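Local coordinates for protein tryptophan synthase alpha chain (PDB 2DZP) that forms the alpha subunit of tryptophan synthase, carrying out aldol cleavage of indoleglycerol phosphate to indole and glyceraldehyde 3-phosphate in the last step of tryptophan biosynthesis, at residues 10-15 and 222-227; 34-39 and 84-89; 137-142 and 159-164. The protein carries 1 engineered substitution. All blocks are in the same frame, centred on the assembly; numbering follows the deposited sequence.

Contact 1: residues 10-15 and 222-227; sequences YLTAGD and ALVKII
Strand residues Y10-T12 meet L223, V224 and I227 on one side of a helix, the two short axes approaching to 8.1 Å at 40° between their N-to-C directions, with L11 and V224 facing each other at a CA-CA separation of 6.5 Å. No hydrogen bond crosses; the contact is van der Waals, mostly between apolar side chains, with the D15 carboxylate laid against a methyl. L11 reaches the helix with one methyl, CD2, which lies 4.2 Å from CB of L223 and also meets CD1 of I227, the side chains of L11 and I227 crossing at about a right angle. On the other side of the strand the ring of Y10 receives CG2 of V224 at its edge, near the ring plane, with CE2 as the touching atom at 4.2 Å.

Past the strand the chain turns back toward the helix. With CG of D15 anti to its N (chi1 173°), the carboxylate spreads beside I227, whose CG2 methyl approaches OD2 to 3.2 Å. The polar end has its main partner elsewhere: OD1 forms a salt bridge with R57. T12 likewise turns its hydroxyl to S54, while CG2 of V224 stands 4.2 Å from its OG1.

In the fold, the first barrel strand, 6-12, pairs with the last, 216-219, through backbone bonding of Y10 with V219, which closes the (beta/alpha)8 barrel. Helix 221-230, just after that last strand, packs against 6-12 where the barrel closes. Helix 18-28 packs on L11 and I227 through F24, helix 49-60 places H55 against Y10 and T12, and helix 235-246 covers I227 with L238.

Contact 2: residues 34-39 and 84-89; sequences AIELGI and VLMTYY
With CG of each anti to the backbone N (chi1 -163° and -167°), E36 and M86 converge at their ends after leaving the same face of two adjacent parallel strands of the TIM barrel. The glutamate chain continues extended, whereas the methionine runs straight to its sulfur and bends only at chi3. The two cross at a slant, with SD of M86 3.5 Å from OE1 of E36. This carboxylate belongs to a proton acceptor of the active site; OE1 is buried here and has no hydrogen-bonding partner in the model. M86 also touches D47, the other proton acceptor.

Four backbone bonds join the strands in parallel register, E36 beside V84 and G38 beside M86. The shortest, from N of M86 to O of L37 at 2.7 Å, is almost straight at the hydrogen (176°), although the donor is tilted from the carbonyl plane. The last, from I39 N to M86 O, is more bent.

On the face carrying L37 and L85 the two leucines lie side by side, CD2 of L37 4.1 Å from CD1 of L85. I39 brings CD1 across to CG of L85 at 4.0 Å, and F100 of helix 97-107 packs on both I39 and L85. Beyond the paired strands a water bridges the two segments, donating to O of I39 at 2.7 Å and accepting from N of Y88 at 2.8 Å.

Contact 3: residues 137-142 and 159-164; sequences VFLAAP and FVYLVS
The carbonyl oxygen of A140 is gripped twice by the neighbouring strand: N of V163 donates to it at 2.9 Å in a bond of 166° at the hydrogen, and CA of L162 adds a CA-H...O contact at 3.4 Å. The same pairing recurs in the other direction, where O of Y161 accepts N of A140 and the CA-H of L139. The shortest bond, from N of Y161 to O of F138 at 2.8 Å, is nearly straight.

V137 lays its two methyls over one face of the F159 ring. CG1 stands 4.1 Å from the ring centroid and 18° off the normal, a CH-pi contact, while CG2 lies 3.8 Å from CE2. F159 accepts a chi1 of 70°, with CG between backbone N and carbonyl carbon, and this turns the ring back under the valine. Farther along, L139 and V163 cross at about a right angle, CD1 of the leucine 3.8 Å from CG1 of the valine. On the face opposite V137 and Y161, CB of A140 meets CD2 of L162. Past the strands, P142 packs its ring carbons against V163 O and S164; OG of S164 is buried without a partner in the model.

Helix 146-155 connects the two strands and packs on A140 through L149, giving the beta-alpha-beta crossover characteristic of the TIM barrel.

In the fold
All three contacts reach one closed parallel sheet of eight strands; contacts 2 and 3 are strand pairs within it, and contact 1 sets a helix against it. Contacts 1 and 2, with centres 12 Å apart, join directly because strands 6-12 and 35-38 are neighbours: A13 N lies 2.7 Å from G38 O and G38 N 2.8 Å from L11 O, both probable hydrogen bonds. Contacts 2 and 3, 13 Å apart, meet inside the barrel, where CG2 of V84 packs on CE2 of F159 at 3.8 Å. E36, in contact 2, has its side chain about 4 Å from those of Y10 and Y161; contacts 1 and 3, with centres 20 Å apart, do not touch, yet both come close to this active-site residue.

Contact 1: residues 10-15 and 222-227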
loop_
_atom_site.group_PDB
_atom_site.type_symbol
_atom_site.label_atom_id
_atom_site.label_comp_id
_atom_site.label_asym_id
_atom_site.label_seq_id
_atom_site.Cartn_x
_atom_site.Cartn_y
_atom_site.Cartn_z
ATOM N N TYR A 10 -3.952 3.244 3.373
ATOM C CA TYR A 10 -2.494 3.178 3.374
ATOM C C TYR A 10 -2.004 4.196 4.387
ATOM O O TYR A 10 -2.515 5.311 4.444
ATOM C CB TYR A 10 -1.887 3.534 2.015
ATOM C CG TYR A 10 -0.411 3.875 2.136
ATOM C CD1 TYR A 10 0.568 2.882 2.064
ATOM C CD2 TYR A 10 -0.001 5.185 2.412
ATOM C CE1 TYR A 10 1.915 3.183 2.264
ATOM C CE2 TYR A 10 1.341 5.493 2.621
ATOM C CZ TYR A 10 2.294 4.490 2.546
ATOM O OH TYR A 10 3.622 4.797 2.771
ATOM N N LEU A 11 -1.003 3.814 5.168
ATOM C CA LEU A 11 -0.426 4.695 6.178
ATOM C C LEU A 11 1.064 4.440 6.240
ATOM O O LEU A 11 1.532 3.337 5.937
ATOM C CB LEU A 11 -1.026 4.418 7.561
ATOM C CG LEU A 11 -2.514 4.687 7.776
ATOM C CD1 LEU A 11 -2.890 4.325 9.209
ATOM C CD2 LEU A 11 -2.823 6.145 7.492
ATOM N N THR A 12 1.814 5.460 6.629
ATOM C CA THR A 12 3.252 5.312 6.737
ATOM C C THR A 12 3.544 4.924 8.172
ATOM O O THR A 12 3.004 5.518 9.106
ATOM C CB THR A 12 3.959 6.618 6.388
ATOM O OG1 THR A 12 3.511 7.059 5.097
ATOM C CG2 THR A 12 5.465 6.421 6.358
ATOM N N ALA A 13 4.372 3.904 8.348
ATOM C CA ALA A 13 4.715 3.448 9.690
ATOM C C ALA A 13 5.461 4.541 10.457
ATOM O O ALA A 13 6.510 5.017 10.019
ATOM C CB ALA A 13 5.567 2.189 9.610
ATOM N N GLY A 14 4.901 4.945 11.593
ATOM C CA GLY A 14 5.538 5.962 12.408
ATOM C C GLY A 14 5.277 7.409 12.031
ATOM O O GLY A 14 6.201 8.222 12.032
ATOM N N ASP A 15 4.027 7.733 11.715
ATOM C CA ASP A 15 3.643 9.098 11.353
ATOM C C ASP A 15 2.406 9.482 12.157
ATOM O O ASP A 15 1.282 9.171 11.760
ATOM C CB ASP A 15 3.331 9.195 9.851
ATOM C CG ASP A 15 2.768 10.559 9.447
ATOM O OD1 ASP A 15 2.341 10.703 8.282
ATOM O OD2 ASP A 15 2.751 11.486 10.286
ATOM N N ALA A 222 -4.755 11.041 0.768
ATOM C CA ALA A 222 -5.821 11.765 1.443
ATOM C C ALA A 222 -5.810 11.568 2.950
ATOM O O ALA A 222 -6.359 12.387 3.687
ATOM C CB ALA A 222 -7.170 11.352 0.877
ATOM N N LEU A 223 -5.197 10.484 3.412
ATOM C CA LEU A 223 -5.133 10.206 4.843
ATOM C C LEU A 223 -3.826 10.761 5.407
ATOM O O LEU A 223 -3.813 11.389 6.468
ATOM C CB LEU A 223 -5.234 8.697 5.099
ATOM C CG LEU A 223 -6.448 8.006 4.460
ATOM C CD1 LEU A 223 -6.433 6.533 4.792
ATOM C CD2 LEU A 223 -7.740 8.642 4.948
ATOM N N VAL A 224 -2.734 10.536 4.683
ATOM C CA VAL A 224 -1.423 11.024 5.098
ATOM C C VAL A 224 -1.478 12.547 5.147
ATOM O O VAL A 224 -0.805 13.189 5.950
ATOM C CB VAL A 224 -0.330 10.567 4.111
ATOM C CG1 VAL A 224 0.975 11.288 4.397
ATOM C CG2 VAL A 224 -0.133 9.066 4.228
ATOM N N LYS A 225 -2.297 13.119 4.278
ATOM C CA LYS A 225 -2.467 14.562 4.227
ATOM C C LYS A 225 -2.944 15.011 5.596
ATOM O O LYS A 225 -2.316 15.842 6.252
ATOM C CB LYS A 225 -3.511 14.916 3.166
ATOM C CG LYS A 225 -3.907 16.372 3.117
ATOM C CD LYS A 225 -4.855 16.614 1.952
ATOM C CE LYS A 225 -5.364 18.047 1.922
ATOM N NZ LYS A 225 -6.176 18.376 3.125
ATOM N N ILE A 226 -4.057 14.429 6.027
ATOM C CA ILE A 226 -4.643 14.756 7.313
ATOM C C ILE A 226 -3.700 14.406 8.452
ATOM O O ILE A 226 -3.514 15.209 9.367
ATOM C CB ILE A 226 -5.977 14.024 7.507
ATOM C CG1 ILE A 226 -6.959 14.473 6.418
ATOM C CG2 ILE A 226 -6.524 14.299 8.897
ATOM C CD1 ILE A 226 -8.311 13.813 6.479
ATOM N N ILE A 227 -3.100 13.220 8.403
ATOM C CA ILE A 227 -2.179 12.829 9.459
ATOM C C ILE A 227 -1.105 13.894 9.656
ATOM O O ILE A 227 -0.816 14.270 10.783
ATOM C CB ILE A 227 -1.509 11.476 9.163
ATOM C CG1 ILE A 227 -2.566 10.365 9.160
ATOM C CG2 ILE A 227 -0.456 11.180 10.216
ATOM C CD1 ILE A 227 -2.005 9.000 8.852
#

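Contact 2: residues 34-39 and 84-89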
loop_
_atom_site.group_PDB
_atom_site.type_symbol
_atom_site.label_atom_id
_atom_site.label_comp_id
_atom_site.label_asym_id
_atom_site.label_seq_id
_atom_site.Cartn_x
_atom_site.Cartn_y
_atom_site.Cartn_z
ATOM N N ALA A 34 -8.643 -4.144 3.477
ATOM C CA ALA A 34 -7.241 -4.509 3.618
ATOM C C ALA A 34 -6.466 -3.257 4.024
ATOM O O ALA A 34 -6.932 -2.131 3.817
ATOM C CB ALA A 34 -6.700 -5.067 2.305
ATOM N N ILE A 35 -5.287 -3.457 4.601
ATOM C CA ILE A 35 -4.462 -2.340 5.037
ATOM C C ILE A 35 -3.063 -2.419 4.446
ATOM O O ILE A 35 -2.495 -3.501 4.322
ATOM C CB ILE A 35 -4.340 -2.313 6.566
ATOM C CG1 ILE A 35 -5.729 -2.357 7.196
ATOM C CG2 ILE A 35 -3.615 -1.051 7.005
ATOM C CD1 ILE A 35 -5.701 -2.412 8.700
ATOM N N GLU A 36 -2.513 -1.260 4.088
ATOM C CA GLU A 36 -1.180 -1.173 3.503
ATOM C C GLU A 36 -0.298 -0.306 4.396
ATOM O O GLU A 36 -0.585 0.874 4.601
ATOM C CB GLU A 36 -1.269 -0.559 2.114
ATOM C CG GLU A 36 -0.046 -0.788 1.252
ATOM C CD GLU A 36 -0.202 -0.188 -0.128
ATOM O OE1 GLU A 36 0.467 -0.683 -1.062
ATOM O OE2 GLU A 36 -0.983 0.782 -0.275
ATOM N N LEU A 37 0.775 -0.893 4.920
ATOM C CA LEU A 37 1.678 -0.178 5.813
ATOM C C LEU A 37 3.012 0.116 5.152
ATOM O O LEU A 37 3.726 -0.792 4.735
ATOM C CB LEU A 37 1.912 -0.992 7.083
ATOM C CG LEU A 37 2.700 -0.278 8.183
ATOM C CD1 LEU A 37 1.852 0.852 8.755
ATOM C CD2 LEU A 37 3.083 -1.265 9.269
ATOM N N GLY A 38 3.353 1.395 5.069
ATOM C CA GLY A 38 4.602 1.769 4.444
ATOM C C GLY A 38 5.770 1.893 5.399
ATOM O O GLY A 38 5.624 2.314 6.549
ATOM N N ILE A 39 6.941 1.509 4.907
ATOM C CA ILE A 39 8.174 1.584 5.668
ATOM C C ILE A 39 8.940 2.802 5.159
ATOM O O ILE A 39 9.433 2.803 4.034
ATOM C CB ILE A 39 9.033 0.306 5.462
ATOM C CG1 ILE A 39 8.417 -0.856 6.244
ATOM C CG2 ILE A 39 10.473 0.555 5.896
ATOM C CD1 ILE A 39 9.144 -2.169 6.072
ATOM N N VAL A 84 -0.532 -5.695 4.005
ATOM C CA VAL A 84 0.507 -5.699 2.988
ATOM C C VAL A 84 1.555 -4.689 3.444
ATOM O O VAL A 84 1.235 -3.553 3.805
ATOM C CB VAL A 84 -0.047 -5.293 1.599
ATOM C CG1 VAL A 84 1.086 -5.166 0.595
ATOM C CG2 VAL A 84 -1.054 -6.338 1.117
ATOM N N LEU A 85 2.807 -5.120 3.455
ATOM C CA LEU A 85 3.895 -4.263 3.872
ATOM C C LEU A 85 4.518 -3.618 2.632
ATOM O O LEU A 85 4.913 -4.317 1.696
ATOM C CB LEU A 85 4.931 -5.106 4.621
ATOM C CG LEU A 85 5.929 -4.405 5.546
ATOM C CD1 LEU A 85 5.178 -3.600 6.596
ATOM C CD2 LEU A 85 6.814 -5.446 6.219
ATOM N N MET A 86 4.586 -2.288 2.609
ATOM C CA MET A 86 5.181 -1.597 1.466
ATOM C C MET A 86 6.586 -1.118 1.816
ATOM O O MET A 86 6.831 -0.636 2.925
ATOM C CB MET A 86 4.311 -0.411 1.029
ATOM C CG MET A 86 4.702 0.148 -0.332
ATOM S SD MET A 86 3.412 1.158 -1.112
ATOM C CE MET A 86 4.251 2.724 -1.320
ATOM N N THR A 87 7.510 -1.250 0.870
ATOM C CA THR A 87 8.890 -0.850 1.114
ATOM C C THR A 87 9.730 -0.705 -0.143
ATOM O O THR A 87 9.326 -1.117 -1.239
ATOM C CB THR A 87 9.619 -1.885 1.995
ATOM O OG1 THR A 87 11.024 -1.600 2.012
ATOM C CG2 THR A 87 9.424 -3.289 1.432
ATOM N N TYR A 88 10.906 -0.109 0.035
ATOM C CA TYR A 88 11.866 0.042 -1.044
ATOM C C TYR A 88 12.809 -1.130 -0.851
ATOM O O TYR A 88 12.958 -1.622 0.267
ATOM C CB TYR A 88 12.620 1.370 -0.927
ATOM C CG TYR A 88 11.846 2.521 -1.511
ATOM C CD1 TYR A 88 10.793 3.109 -0.814
ATOM C CD2 TYR A 88 12.123 2.978 -2.796
ATOM C CE1 TYR A 88 10.036 4.121 -1.386
ATOM C CE2 TYR A 88 11.371 3.986 -3.378
ATOM C CZ TYR A 88 10.331 4.553 -2.674
ATOM O OH TYR A 88 9.580 5.549 -3.263
ATOM N N TYR A 89 13.441 -1.591 -1.923
ATOM C CA TYR A 89 14.336 -2.740 -1.811
ATOM C C TYR A 89 15.422 -2.580 -0.750
ATOM O O TYR A 89 15.605 -3.462 0.089
ATOM C CB TYR A 89 14.980 -3.053 -3.164
ATOM C CG TYR A 89 15.658 -4.411 -3.213
ATOM C CD1 TYR A 89 15.079 -5.521 -2.593
ATOM C CD2 TYR A 89 16.848 -4.596 -3.915
ATOM C CE1 TYR A 89 15.666 -6.782 -2.673
ATOM C CE2 TYR A 89 17.444 -5.858 -4.004
ATOM C CZ TYR A 89 16.845 -6.946 -3.381
ATOM O OH TYR A 89 17.410 -8.199 -3.482
HETATM O O HOH W 1 11.005 1.573 2.220
#

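Contact 3: residues 137-142 and 159-164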
loop_
_atom_site.group_PDB
_atom_site.type_symbol
_atom_site.label_atom_id
_atom_site.label_comp_id
_atom_site.label_asym_id
_atom_site.label_seq_id
_atom_site.Cartn_x
_atom_site.Cartn_y
_atom_site.Cartn_z
ATOM N N VAL A 137 3.222 -8.605 -4.108
ATOM C CA VAL A 137 2.430 -7.524 -4.663
ATOM C C VAL A 137 3.359 -6.700 -5.552
ATOM O O VAL A 137 4.319 -6.106 -5.068
ATOM C CB VAL A 137 1.852 -6.633 -3.546
ATOM C CG1 VAL A 137 1.162 -5.420 -4.134
ATOM C CG2 VAL A 137 0.867 -7.433 -2.719
ATOM N N PHE A 138 3.086 -6.686 -6.853
ATOM C CA PHE A 138 3.909 -5.934 -7.796
ATOM C C PHE A 138 3.200 -4.683 -8.271
ATOM O O PHE A 138 1.975 -4.641 -8.340
ATOM C CB PHE A 138 4.306 -6.801 -8.997
ATOM C CG PHE A 138 5.407 -7.778 -8.695
ATOM C CD1 PHE A 138 5.176 -8.877 -7.871
ATOM C CD2 PHE A 138 6.689 -7.574 -9.197
ATOM C CE1 PHE A 138 6.206 -9.759 -7.551
ATOM C CE2 PHE A 138 7.724 -8.448 -8.883
ATOM C CZ PHE A 138 7.484 -9.541 -8.056
ATOM N N LEU A 139 3.989 -3.668 -8.602
ATOM C CA LEU A 139 3.462 -2.390 -9.037
ATOM C C LEU A 139 3.605 -2.107 -10.529
ATOM O O LEU A 139 4.534 -2.581 -11.184
ATOM C CB LEU A 139 4.134 -1.279 -8.223
ATOM C CG LEU A 139 3.966 0.188 -8.614
ATOM C CD1 LEU A 139 4.294 1.052 -7.406
ATOM C CD2 LEU A 139 4.873 0.537 -9.799
ATOM N N ALA A 140 2.665 -1.329 -11.055
ATOM C CA ALA A 140 2.671 -0.940 -12.456
ATOM C C ALA A 140 2.161 0.496 -12.548
ATOM O O ALA A 140 1.241 0.888 -11.827
ATOM C CB ALA A 140 1.790 -1.874 -13.275
ATOM N N ALA A 141 2.777 1.276 -13.429
ATOM C CA ALA A 141 2.407 2.673 -13.624
ATOM C C ALA A 141 1.825 2.841 -15.020
ATOM O O ALA A 141 1.824 1.914 -15.807
ATOM C CB ALA A 141 3.638 3.562 -13.446
ATOM N N PRO A 142 1.315 4.032 -15.343
ATOM C CA PRO A 142 0.749 4.209 -16.689
ATOM C C PRO A 142 1.737 3.957 -17.845
ATOM O O PRO A 142 1.328 3.756 -18.990
ATOM C CB PRO A 142 0.241 5.646 -16.657
ATOM C CG PRO A 142 -0.138 5.822 -15.175
ATOM C CD PRO A 142 1.050 5.206 -14.491
ATOM N N PHE A 159 -1.719 -9.478 -5.306
ATOM C CA PHE A 159 -2.529 -8.668 -6.203
ATOM C C PHE A 159 -1.627 -7.674 -6.911
ATOM O O PHE A 159 -0.501 -7.455 -6.488
ATOM C CB PHE A 159 -3.674 -7.964 -5.453
ATOM C CG PHE A 159 -3.239 -6.868 -4.517
ATOM C CD1 PHE A 159 -3.039 -5.574 -4.983
ATOM C CD2 PHE A 159 -3.066 -7.125 -3.163
ATOM C CE1 PHE A 159 -2.676 -4.550 -4.119
ATOM C CE2 PHE A 159 -2.702 -6.104 -2.286
ATOM C CZ PHE A 159 -2.508 -4.812 -2.765
ATOM N N VAL A 160 -2.115 -7.105 -8.011
ATOM C CA VAL A 160 -1.355 -6.142 -8.789
ATOM C C VAL A 160 -1.733 -4.747 -8.294
ATOM O O VAL A 160 -2.922 -4.441 -8.148
ATOM C CB VAL A 160 -1.687 -6.262 -10.304
ATOM C CG1 VAL A 160 -0.791 -5.353 -11.110
ATOM C CG2 VAL A 160 -1.512 -7.699 -10.770
ATOM N N TYR A 161 -0.725 -3.915 -8.034
ATOM C CA TYR A 161 -0.946 -2.559 -7.541
ATOM C C TYR A 161 -0.677 -1.504 -8.609
ATOM O O TYR A 161 0.471 -1.227 -8.937
ATOM C CB TYR A 161 -0.048 -2.304 -6.329
ATOM C CG TYR A 161 -0.212 -0.938 -5.699
ATOM C CD1 TYR A 161 -1.476 -0.372 -5.525
ATOM C CD2 TYR A 161 0.895 -0.236 -5.221
ATOM C CE1 TYR A 161 -1.638 0.857 -4.886
ATOM C CE2 TYR A 161 0.744 0.992 -4.578
ATOM C CZ TYR A 161 -0.528 1.531 -4.414
ATOM O OH TYR A 161 -0.680 2.740 -3.770
ATOM N N LEU A 162 -1.742 -0.913 -9.140
ATOM C CA LEU A 162 -1.611 0.105 -10.177
ATOM C C LEU A 162 -1.486 1.497 -9.549
ATOM O O LEU A 162 -2.247 1.853 -8.644
ATOM C CB LEU A 162 -2.829 0.056 -11.122
ATOM C CG LEU A 162 -3.226 -1.344 -11.644
ATOM C CD1 LEU A 162 -4.470 -1.261 -12.516
ATOM C CD2 LEU A 162 -2.074 -1.949 -12.433
ATOM N N VAL A 163 -0.508 2.273 -10.010
ATOM C CA VAL A 163 -0.326 3.622 -9.490
ATOM C C VAL A 163 -0.286 4.647 -10.613
ATOM O O VAL A 163 -0.483 4.322 -11.790
ATOM C CB VAL A 163 0.978 3.774 -8.664
ATOM C CG1 VAL A 163 0.966 2.809 -7.483
ATOM C CG2 VAL A 163 2.196 3.550 -9.550
ATOM N N SER A 164 -0.030 5.889 -10.230
ATOM C CA SER A 164 0.055 6.986 -11.174
ATOM C C SER A 164 0.797 8.118 -10.482
ATOM O O SER A 164 0.314 8.651 -9.480
ATOM C CB SER A 164 -1.352 7.441 -11.561
ATOM O OG SER A 164 -1.314 8.389 -12.612
#